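Polyisoprenyl-teichoic acid--peptidoglycan teichoic acid transferase TagV (Bacillus subtilis, PDB 6UF3) belongs to the LytR-CpsA-Psr (LCP) family of bacterial cell-envelope proteins. Local coordinates at residues A[2-6]-A[34-38]; A[106-110]-A[170-174]; A[145-149]-A[163-167]. All coordinates share one frame. Residue numbers count along the deposited sequence, not the author numbering.

Contact 1. Residues A[2-6]-A[34-38]; sequences KKKPF and DPKNK
Pro-35, Lys-3 and Lys-36 give up most of the surface between these two loops, about 331 Å² with both sides summed. Residues 2-6 run in extended form into a strand, apart from Lys-3 (phi/psi -82/12), which bends the chain. Residues 34-38 make overlapping type I beta turns that link antiparallel strands 25-34 and 39-44: Asn-37 N bonds to Asp-34 O and Lys-38 N to Pro-35 O, both at 3.2 Å, while Asn-37 ND2 reaches Asp-34 OD2 at 2.9 Å. In register, Lys-3 CA lies 5.4 Å from Pro-35 CA, and Pro-5 CA 4.4 Å from Asp-34 CA. The CA-to-CB bond of Pro-35 points toward the other loop, and its CD lies 3.6 Å from Lys-3 O and 3.9 Å from Pro-5 CA. Its CG meets the ring edge of Phe-6 (chi1 p) at CE1, 4.1 Å away. Lys-3 CB packs on Lys-36 CG at 3.8 Å. No hydrogen bond crosses between the two segments, whose direct contact is van der Waals packing. Phe-6 is backbone hydrogen-bonded to Leu-33 where strand 6-13 begins its antiparallel run beside strand 25-34, while helix 201-210 meets Lys-3 and Pro-35 through Ile-210 and Phe-6 through Leu-207.

Contact 2. Residues A[106-110]-A[170-174]; sequences VGGID and ALIDR
Ile-109 sits at the apolar centre, its CG1 3.3 Å from Ala-170 CB and its CD1 3.7 Å from Leu-171 CD2. Val-106 extends this patch, CG2 to Leu-171 CD2 at 4.3 Å. The small Ala-170 points at the other segment and lets the chain come close: its CB is 3.3 Å from Asp-110 O, and its CA lies 6.3 Å from Asp-110 CA. Residues 170-174 are regular helix, with Arg-174 N bonded to Ala-170 O at 2.9 Å. In the other segment, Gly-107 (phi/psi 81/30) ends a helix in a Schellman motif, Gly-108 follows at 89/173, and the chain turns extended at Ile-109. Both glycines have backbone angles at which a CB would strike the preceding carbonyl oxygen. Farther out, Ile-109 CD1 lies over one face of the guanidinium of Arg-174 (chi1 t, chi2 and chi3 p), and Arg-174 NH1 makes a weak hydrogen bond to Gly-108 O at 2.5 Å; NH2 is modelled too close to Val-106 O, so the group's exact placement should not be pressed. A water accepts from Asp-110 N at 2.9 Å, donates to Asp-110 OD2 at 2.6 Å and is weakly bonded to Arg-174 NH1 at 3.4 Å. Asp-110 OD1 is held by His-137. Helix 158-177 thus packs where helix 96-105 gives way to strand 109-113, which pairs antiparallel with strand 134-138.

Contact 3. Residues A[145-149]-A[163-167]; sequences AYARM and RQKQI
This is a helix-to-helix contact in which an arginine binds the C-terminal end of the neighbouring helix: residues 145-149 finish helix 140-148, and residues 163-167 belong to helix 158-177. The backbones are closest at Ala-147 CA and Gln-164 CA, 5.7 Å apart. Arg-163 (chi1 m, chi2 t) points across and gathers carbonyls that the ending helix leaves exposed. Its NH1 donates to Tyr-146 O at 2.9 Å and to Met-149 O at 2.9 Å, and NH2 adds a weak bond to Met-149 O at 3.0 Å. Met-149, the first residue beyond helical angles (phi/psi -58/138), also lays its CE over a face of the guanidinium, 3.6 Å from Arg-163 NH2. The arginine's aliphatic part covers Tyr-146 (chi1 t): Arg-163 CD sits 3.8 Å from the centroid of the Tyr-146 ring, a CH-pi contact over the face. Tyr-146 OH donates to Gln-166 OE1 at 2.8 Å, while Gln-166 NE2 bonds to Asp-112 O. Ile-167 CD1 fills the gap between the helices, 3.7 Å from Ala-147 CB and 4.2 Å from Tyr-146 CD2. Strand 117-119 lies against Tyr-146 and Met-149 through Phe-117, and helix 96-105 reaches Ile-167 through Phe-99.

In the fold
Contact 1 comes first along the chain, joining the start of strand 6-13 to the turn between strands 25-34 and 39-44, at the ends of central strands of the mixed sheet. Contacts 2 and 3 follow, and both use helix 158-177: residues 163-167 meet helix 140-148, residues 170-174 the entry to strand 109-113. Contact 3 falls within the stretch of chain that contact 2 spans. Their centres are about 13 Å apart, whereas the centre of contact 1 is about 23 Å from that of contact 2 and about 28 Å from that of contact 3, across the chain's centre from the latter. Helix 158-177 thus joins two elements, while contact 1 is a separate site.

Contact 1. Residues A[2-6]-A[34-38]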
loop_
_atom_site.group_PDB
_atom_site.type_symbol
_atom_site.label_atom_id
_atom_site.label_comp_id
_atom_site.label_asym_id
_atom_site.label_seq_id
_atom_site.Cartn_x
_atom_site.Cartn_y
_atom_site.Cartn_z
ATOM N N LYS A 2 17.046 -14.080 -3.864
ATOM C CA LYS A 2 16.982 -14.494 -5.257
ATOM C C LYS A 2 16.366 -13.391 -6.107
ATOM O O LYS A 2 15.521 -12.620 -5.643
ATOM C CB LYS A 2 16.188 -15.793 -5.382
ATOM C CG LYS A 2 16.629 -16.831 -4.357
ATOM C CD LYS A 2 16.441 -18.256 -4.847
ATOM C CE LYS A 2 17.301 -19.225 -4.049
ATOM N NZ LYS A 2 17.060 -20.634 -4.447
ATOM N N LYS A 3 16.822 -13.299 -7.358
ATOM C CA LYS A 3 16.360 -12.273 -8.287
ATOM C C LYS A 3 15.031 -12.627 -8.956
ATOM O O LYS A 3 14.643 -11.963 -9.924
ATOM C CB LYS A 3 17.416 -12.015 -9.362
ATOM C CG LYS A 3 18.783 -11.595 -8.823
ATOM C CD LYS A 3 19.023 -10.096 -8.973
ATOM C CE LYS A 3 20.507 -9.762 -8.857
ATOM N NZ LYS A 3 21.095 -10.238 -7.575
ATOM N N LYS A 4 14.341 -13.649 -8.472
ATOM C CA LYS A 4 13.062 -14.030 -9.053
ATOM C C LYS A 4 12.045 -12.902 -8.858
ATOM O O LYS A 4 12.063 -12.224 -7.828
ATOM C CB LYS A 4 12.581 -15.326 -8.398
ATOM C CG LYS A 4 11.288 -15.914 -8.926
ATOM C CD LYS A 4 11.003 -17.243 -8.248
ATOM C CE LYS A 4 9.520 -17.576 -8.273
ATOM N NZ LYS A 4 8.887 -17.382 -6.936
ATOM N N PRO A 5 11.166 -12.657 -9.833
ATOM C CA PRO A 5 10.105 -11.663 -9.624
ATOM C C PRO A 5 9.247 -12.015 -8.419
ATOM O O PRO A 5 8.991 -13.189 -8.140
ATOM C CB PRO A 5 9.285 -11.734 -10.917
ATOM C CG PRO A 5 10.214 -12.333 -11.924
ATOM C CD PRO A 5 11.106 -13.266 -11.171
ATOM N N PHE A 6 8.792 -10.986 -7.712
ATOM C CA PHE A 6 7.977 -11.233 -6.523
ATOM C C PHE A 6 7.102 -10.019 -6.231
ATOM O O PHE A 6 7.314 -8.931 -6.753
ATOM C CB PHE A 6 8.863 -11.583 -5.320
ATOM C CG PHE A 6 9.613 -10.417 -4.760
ATOM C CD1 PHE A 6 10.785 -9.975 -5.362
ATOM C CD2 PHE A 6 9.170 -9.769 -3.620
ATOM C CE1 PHE A 6 11.490 -8.904 -4.836
ATOM C CE2 PHE A 6 9.864 -8.695 -3.099
ATOM C CZ PHE A 6 11.024 -8.261 -3.706
ATOM N N ASP A 34 10.397 -7.028 -10.736
ATOM C CA ASP A 34 11.179 -7.918 -11.587
ATOM C C ASP A 34 12.623 -7.467 -11.412
ATOM O O ASP A 34 13.098 -6.562 -12.132
ATOM C CB ASP A 34 10.715 -7.846 -13.040
ATOM C CG ASP A 34 11.432 -8.835 -13.937
ATOM O OD1 ASP A 34 12.309 -9.578 -13.447
ATOM O OD2 ASP A 34 11.125 -8.856 -15.148
ATOM N N PRO A 35 13.337 -8.020 -10.420
ATOM C CA PRO A 35 14.684 -7.510 -10.113
ATOM C C PRO A 35 15.699 -7.763 -11.205
ATOM O O PRO A 35 16.627 -6.955 -11.373
ATOM C CB PRO A 35 15.060 -8.252 -8.820
ATOM C CG PRO A 35 13.753 -8.601 -8.185
ATOM C CD PRO A 35 12.828 -8.907 -9.353
ATOM N N LYS A 36 15.571 -8.865 -11.947
ATOM C CA LYS A 36 16.512 -9.116 -13.033
ATOM C C LYS A 36 16.498 -7.987 -14.053
ATOM O O LYS A 36 17.525 -7.704 -14.674
ATOM C CB LYS A 36 16.193 -10.451 -13.709
ATOM C CG LYS A 36 16.919 -11.636 -13.088
ATOM C CD LYS A 36 16.175 -12.941 -13.337
ATOM C CE LYS A 36 16.736 -14.075 -12.491
ATOM N NZ LYS A 36 15.684 -15.079 -12.150
ATOM N N ASN A 37 15.353 -7.324 -14.222
ATOM C CA ASN A 37 15.187 -6.237 -15.176
ATOM C C ASN A 37 15.037 -4.876 -14.514
ATOM O O ASN A 37 14.797 -3.887 -15.214
ATOM C CB ASN A 37 13.966 -6.509 -16.066
ATOM C CG ASN A 37 14.198 -7.655 -17.022
ATOM O OD1 ASN A 37 15.222 -7.704 -17.701
ATOM N ND2 ASN A 37 13.255 -8.586 -17.080
ATOM N N LYS A 38 15.140 -4.805 -13.185
ATOM C CA LYS A 38 15.013 -3.556 -12.431
ATOM C C LYS A 38 13.704 -2.836 -12.746
ATOM O O LYS A 38 13.683 -1.623 -12.970
ATOM C CB LYS A 38 16.211 -2.630 -12.691
ATOM C CG LYS A 38 17.534 -3.174 -12.219
ATOM C CD LYS A 38 18.683 -2.371 -12.815
ATOM C CE LYS A 38 19.747 -2.042 -11.785
ATOM N NZ LYS A 38 20.178 -3.241 -11.004
#

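Contact 2. Residues A[106-110]-A[170-174]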
loop_
_atom_site.group_PDB
_atom_site.type_symbol
_atom_site.label_atom_id
_atom_site.label_comp_id
_atom_site.label_asym_id
_atom_site.label_seq_id
_atom_site.Cartn_x
_atom_site.Cartn_y
_atom_site.Cartn_z
ATOM N N VAL A 106 13.354 7.999 8.619
ATOM C CA VAL A 106 14.009 8.432 7.387
ATOM C C VAL A 106 14.127 9.947 7.304
ATOM O O VAL A 106 14.607 10.469 6.291
ATOM C CB VAL A 106 13.288 7.881 6.136
ATOM C CG1 VAL A 106 13.183 6.364 6.204
ATOM C CG2 VAL A 106 11.919 8.514 5.973
ATOM N N GLY A 107 13.722 10.671 8.345
ATOM C CA GLY A 107 13.894 12.112 8.361
ATOM C C GLY A 107 12.852 12.897 7.599
ATOM O O GLY A 107 13.152 13.986 7.095
ATOM N N GLY A 108 11.625 12.384 7.510
ATOM C CA GLY A 108 10.569 13.046 6.773
ATOM C C GLY A 108 10.540 12.628 5.314
ATOM O O GLY A 108 11.425 11.935 4.806
ATOM N N ILE A 109 9.498 13.084 4.612
ATOM C CA ILE A 109 9.249 12.653 3.244
ATOM C C ILE A 109 8.815 13.843 2.393
ATOM O O ILE A 109 8.138 14.757 2.865
ATOM C CB ILE A 109 8.196 11.514 3.238
ATOM C CG1 ILE A 109 8.468 10.543 2.106
ATOM C CG2 ILE A 109 6.756 12.051 3.243
ATOM C CD1 ILE A 109 9.818 9.885 2.185
ATOM N N ASP A 110 9.209 13.836 1.124
ATOM C CA ASP A 110 8.885 14.932 0.222
ATOM C C ASP A 110 7.697 14.554 -0.653
ATOM O O ASP A 110 7.707 13.501 -1.297
ATOM C CB ASP A 110 10.099 15.284 -0.631
ATOM C CG ASP A 110 11.260 15.769 0.218
ATOM O OD1 ASP A 110 11.251 16.950 0.604
ATOM O OD2 ASP A 110 12.145 14.949 0.548
ATOM N N ALA A 170 7.437 8.271 -2.650
ATOM C CA ALA A 170 8.495 9.079 -2.045
ATOM C C ALA A 170 9.465 8.217 -1.248
ATOM O O ALA A 170 10.682 8.449 -1.268
ATOM C CB ALA A 170 7.875 10.164 -1.163
ATOM N N LEU A 171 8.941 7.214 -0.541
ATOM C CA LEU A 171 9.817 6.280 0.167
ATOM C C LEU A 171 10.696 5.498 -0.806
ATOM O O LEU A 171 11.889 5.290 -0.553
ATOM C CB LEU A 171 8.974 5.324 1.024
ATOM C CG LEU A 171 8.350 5.980 2.261
ATOM C CD1 LEU A 171 7.255 5.115 2.887
ATOM C CD2 LEU A 171 9.420 6.337 3.300
ATOM N N ILE A 172 10.112 5.028 -1.915
ATOM C CA ILE A 172 10.895 4.320 -2.926
ATOM C C ILE A 172 12.000 5.213 -3.468
ATOM O O ILE A 172 13.138 4.772 -3.663
ATOM C CB ILE A 172 9.973 3.815 -4.056
ATOM C CG1 ILE A 172 9.065 2.699 -3.537
ATOM C CG2 ILE A 172 10.798 3.340 -5.252
ATOM C CD1 ILE A 172 7.928 2.328 -4.466
ATOM N N ASP A 173 11.682 6.479 -3.739
ATOM C CA ASP A 173 12.685 7.395 -4.273
ATOM C C ASP A 173 13.791 7.635 -3.262
ATOM O O ASP A 173 14.975 7.686 -3.624
ATOM C CB ASP A 173 12.030 8.716 -4.684
ATOM C CG ASP A 173 11.226 8.579 -5.959
ATOM O OD1 ASP A 173 11.559 7.664 -6.728
ATOM O OD2 ASP A 173 10.275 9.359 -6.181
ATOM N N ARG A 174 13.424 7.774 -1.987
ATOM C CA ARG A 174 14.436 7.971 -0.957
ATOM C C ARG A 174 15.373 6.775 -0.882
ATOM O O ARG A 174 16.598 6.934 -0.890
ATOM C CB ARG A 174 13.778 8.220 0.395
ATOM C CG ARG A 174 14.780 8.182 1.513
ATOM C CD ARG A 174 15.566 9.477 1.525
ATOM N NE ARG A 174 14.677 10.582 1.850
ATOM C CZ ARG A 174 14.254 10.840 3.082
ATOM N NH1 ARG A 174 13.434 11.857 3.307
ATOM N NH2 ARG A 174 14.660 10.081 4.089
HETATM O O HOH W 1 11.616 12.368 0.459
#

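Contact 3. Residues A[145-149]-A[163-167]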
loop_
_atom_site.group_PDB
_atom_site.type_symbol
_atom_site.label_atom_id
_atom_site.label_comp_id
_atom_site.label_asym_id
_atom_site.label_seq_id
_atom_site.Cartn_x
_atom_site.Cartn_y
_atom_site.Cartn_z
ATOM N N ALA A 145 -1.369 12.749 8.805
ATOM C CA ALA A 145 -2.524 13.602 8.537
ATOM C C ALA A 145 -2.759 13.750 7.038
ATOM O O ALA A 145 -3.908 13.783 6.580
ATOM C CB ALA A 145 -2.345 14.974 9.192
ATOM N N TYR A 146 -1.676 13.850 6.263
ATOM C CA TYR A 146 -1.775 13.902 4.809
ATOM C C TYR A 146 -2.446 12.649 4.258
ATOM O O TYR A 146 -3.316 12.734 3.381
ATOM C CB TYR A 146 -0.371 14.072 4.221
ATOM C CG TYR A 146 -0.317 14.370 2.740
ATOM C CD1 TYR A 146 -0.656 15.622 2.254
ATOM C CD2 TYR A 146 0.091 13.394 1.830
ATOM C CE1 TYR A 146 -0.592 15.904 0.903
ATOM C CE2 TYR A 146 0.154 13.665 0.471
ATOM C CZ TYR A 146 -0.188 14.923 0.017
ATOM O OH TYR A 146 -0.134 15.215 -1.323
ATOM N N ALA A 147 -2.057 11.476 4.771
ATOM C CA ALA A 147 -2.616 10.217 4.287
ATOM C C ALA A 147 -4.071 10.050 4.685
ATOM O O ALA A 147 -4.833 9.397 3.964
ATOM C CB ALA A 147 -1.808 9.034 4.819
ATOM N N ARG A 148 -4.475 10.635 5.814
ATOM C CA ARG A 148 -5.808 10.393 6.363
ATOM C C ARG A 148 -6.865 11.371 5.868
ATOM O O ARG A 148 -8.060 11.075 6.000
ATOM C CB ARG A 148 -5.769 10.447 7.893
ATOM C CG ARG A 148 -5.044 9.282 8.539
ATOM C CD ARG A 148 -4.936 9.469 10.046
ATOM N NE ARG A 148 -6.217 9.272 10.727
ATOM C CZ ARG A 148 -6.480 9.709 11.954
ATOM N NH1 ARG A 148 -5.553 10.376 12.635
ATOM N NH2 ARG A 148 -7.669 9.486 12.497
ATOM N N MET A 149 -6.467 12.513 5.308
ATOM C CA MET A 149 -7.433 13.546 4.955
ATOM C C MET A 149 -8.485 13.008 3.992
ATOM O O MET A 149 -8.172 12.262 3.059
ATOM C CB MET A 149 -6.727 14.749 4.333
ATOM C CG MET A 149 -7.649 15.931 4.072
ATOM S SD MET A 149 -8.391 15.908 2.427
ATOM C CE MET A 149 -7.003 16.467 1.437
ATOM N N ARG A 163 -2.873 9.985 -2.450
ATOM C CA ARG A 163 -1.860 10.460 -1.510
ATOM C C ARG A 163 -1.070 9.314 -0.881
ATOM O O ARG A 163 0.134 9.460 -0.623
ATOM C CB ARG A 163 -2.513 11.329 -0.433
ATOM C CG ARG A 163 -2.897 12.716 -0.936
ATOM C CD ARG A 163 -3.620 13.531 0.122
ATOM N NE ARG A 163 -5.059 13.579 -0.121
ATOM C CZ ARG A 163 -5.968 12.932 0.608
ATOM N NH1 ARG A 163 -5.591 12.182 1.637
ATOM N NH2 ARG A 163 -7.256 13.040 0.308
ATOM N N GLN A 164 -1.716 8.172 -0.630
ATOM C CA GLN A 164 -0.989 7.009 -0.130
ATOM C C GLN A 164 0.056 6.539 -1.137
ATOM O O GLN A 164 1.200 6.234 -0.770
ATOM C CB GLN A 164 -1.972 5.878 0.202
ATOM C CG GLN A 164 -2.835 6.161 1.422
ATOM C CD GLN A 164 -4.127 5.356 1.436
ATOM O OE1 GLN A 164 -4.280 4.378 0.701
ATOM N NE2 GLN A 164 -5.070 5.781 2.262
ATOM N N LYS A 165 -0.318 6.464 -2.417
ATOM C CA LYS A 165 0.666 6.060 -3.413
ATOM C C LYS A 165 1.776 7.093 -3.519
ATOM O O LYS A 165 2.939 6.740 -3.729
ATOM C CB LYS A 165 -0.008 5.826 -4.762
ATOM C CG LYS A 165 -0.672 4.448 -4.857
ATOM C CD LYS A 165 -1.210 4.177 -6.253
ATOM C CE LYS A 165 -2.460 5.006 -6.527
ATOM N NZ LYS A 165 -2.982 4.808 -7.915
ATOM N N GLN A 166 1.435 8.376 -3.369
ATOM C CA GLN A 166 2.462 9.423 -3.346
ATOM C C GLN A 166 3.480 9.194 -2.231
ATOM O O GLN A 166 4.696 9.362 -2.429
ATOM C CB GLN A 166 1.793 10.783 -3.168
ATOM C CG GLN A 166 2.197 11.837 -4.155
ATOM C CD GLN A 166 1.469 13.141 -3.909
ATOM O OE1 GLN A 166 0.511 13.194 -3.135
ATOM N NE2 GLN A 166 1.926 14.202 -4.554
ATOM N N ILE A 167 2.999 8.841 -1.036
ATOM C CA ILE A 167 3.896 8.570 0.088
ATOM C C ILE A 167 4.802 7.385 -0.228
ATOM O O ILE A 167 6.018 7.426 0.001
ATOM C CB ILE A 167 3.079 8.333 1.371
ATOM C CG1 ILE A 167 2.468 9.649 1.848
ATOM C CG2 ILE A 167 3.926 7.684 2.479
ATOM C CD1 ILE A 167 1.231 9.456 2.707
#